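Local atomic coordinates of 4-oxalocrotonate tautomerase family enzyme (Burkholderia sp. RPE67, PDB entry 6VVM), a protein that is a trimeric enzyme of the 4-oxalocrotonate tautomerase family, in the tautomerase superfamily, built from two fused beta-alpha-beta repeats. Residues E44-V47 with S48-G51. Sequence-based numbering, arbitrary orientation.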
loop_
_atom_site.group_PDB
_atom_site.type_symbol
_atom_site.label_atom_id
_atom_site.label_comp_id
_atom_site.label_asym_id
_atom_site.label_seq_id
_atom_site.Cartn_x
_atom_site.Cartn_y
_atom_site.Cartn_z
ATOM N N GLU A 44 3.936 0.869 11.646
ATOM C CA GLU A 44 5.016 0.348 12.469
ATOM C C GLU A 44 5.169 -1.150 12.236
ATOM O O GLU A 44 4.181 -1.881 12.229
ATOM C CB GLU A 44 4.716 0.578 13.950
ATOM C CG GLU A 44 5.125 1.899 14.516
ATOM C CD GLU A 44 4.975 1.928 16.030
ATOM O OE1 GLU A 44 4.463 0.938 16.608
ATOM O OE2 GLU A 44 5.375 2.934 16.636
ATOM N N LEU A 45 6.412 -1.610 12.067
ATOM C CA LEU A 45 6.656 -3.032 11.855
ATOM C C LEU A 45 7.669 -3.580 12.851
ATOM O O LEU A 45 8.690 -2.938 13.133
ATOM C CB LEU A 45 7.166 -3.302 10.429
ATOM C CG LEU A 45 6.234 -2.915 9.285
ATOM C CD1 LEU A 45 6.804 -3.402 7.952
ATOM C CD2 LEU A 45 4.839 -3.483 9.516
ATOM N N PRO A 46 7.426 -4.773 13.384
ATOM C CA PRO A 46 8.467 -5.455 14.161
ATOM C C PRO A 46 9.650 -5.827 13.274
ATOM O O PRO A 46 9.527 -5.980 12.056
ATOM C CB PRO A 46 7.754 -6.700 14.699
ATOM C CG PRO A 46 6.626 -6.951 13.718
ATOM C CD PRO A 46 6.196 -5.578 13.246
ATOM N N VAL A 47 10.820 -5.971 13.905
ATOM C CA VAL A 47 12.033 -6.268 13.140
ATOM C C VAL A 47 11.876 -7.566 12.354
ATOM O O VAL A 47 12.383 -7.685 11.230
ATOM C CB VAL A 47 13.259 -6.297 14.081
ATOM C CG1 VAL A 47 14.468 -6.936 13.398
ATOM C CG2 VAL A 47 13.614 -4.889 14.499
ATOM N N SER A 48 11.137 -8.533 12.905
ATOM C CA SER A 48 10.874 -9.799 12.227
ATOM C C SER A 48 10.228 -9.615 10.859
ATOM O O SER A 48 10.362 -10.493 9.998
ATOM C CB SER A 48 9.972 -10.668 13.102
ATOM O OG SER A 48 8.688 -10.078 13.278
ATOM N N ASN A 49 9.547 -8.487 10.638
ATOM C CA ASN A 49 8.796 -8.224 9.421
ATOM C C ASN A 49 9.539 -7.339 8.426
ATOM O O ASN A 49 8.969 -7.004 7.385
ATOM C CB ASN A 49 7.447 -7.567 9.775
ATOM C CG ASN A 49 6.482 -8.524 10.478
ATOM O OD1 ASN A 49 6.893 -9.399 11.239
ATOM N ND2 ASN A 49 5.177 -8.345 10.226
ATOM N N ILE A 50 10.790 -6.962 8.706
ATOM C CA ILE A 50 11.512 -5.963 7.924
ATOM C C ILE A 50 12.761 -6.593 7.331
ATOM O O ILE A 50 13.646 -7.028 8.076
ATOM C CB ILE A 50 11.914 -4.752 8.782
ATOM C CG1 ILE A 50 10.786 -4.323 9.713
ATOM C CG2 ILE A 50 12.350 -3.621 7.896
ATOM C CD1 ILE A 50 11.254 -3.339 10.794
ATOM N N GLY A 51 12.881 -6.553 6.005
ATOM C CA GLY A 51 14.039 -7.142 5.350
ATOM C C GLY A 51 14.906 -6.178 4.563
ATOM O O GLY A 51 14.404 -5.359 3.788
#
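Pro-46 sets its CG over the face of the Asn-49 carboxamide, the two side chains at a slant to each other where the chain leaves one strand and turns into the next. This ring carbon CG of Pro-46 makes the closest touch, 3.5 Å from OD1 of Asn-49 and 3.6 Å from its CG. With CG of Asn-49 anti to its own carbonyl carbon (chi1 -70°), the face of the amide is brought under the proline ring. OG of Ser-48 donates to OD1 of Asn-49 at 2.8 Å, 21° off the amide plane; chi1 of 65° in Ser-48 sends the hydroxyl to that side, where it also brushes CB and CG of Pro-46. The amide is thus fixed by its neighbours and by the second subunit, whose Lys-77 donates to OD1 while ND2 gives hydrogen bonds to Ile-103 O and Asp-105 OD2 of the same second subunit.

The backbone here makes a single turn of 3-10 helix. Asn-49 N bonds to Pro-46 O at 2.9 Å and Ile-50 N to Val-47 O at 3.1 Å, both i to i+3 bonds. Ile-50 folds back against Leu-45 and Pro-46: its CG1 lies 3.8 Å from CB of Leu-45 and only 3.1 Å from Pro-46 O, a tight fit, and its CD1 settles 3.5 Å from Leu-45 O. The CB of Val-47 leaves the backbone heading away from residues 48-51, and the side chain packs on Pro-58.

The turn joins strand 39-45, an outer strand of the four-stranded sheet within this chain, to the short hairpin of 50-52 and 55-56. The backbone of Leu-45 is hydrogen-bonded to that of Leu-7 in strand 2-8, and its side chain packs on Ile-103 of the second subunit, while Gly-51 pairs antiparallel with a strand of that subunit, so the small sheet of 50-52 and 55-56 runs on into the second subunit.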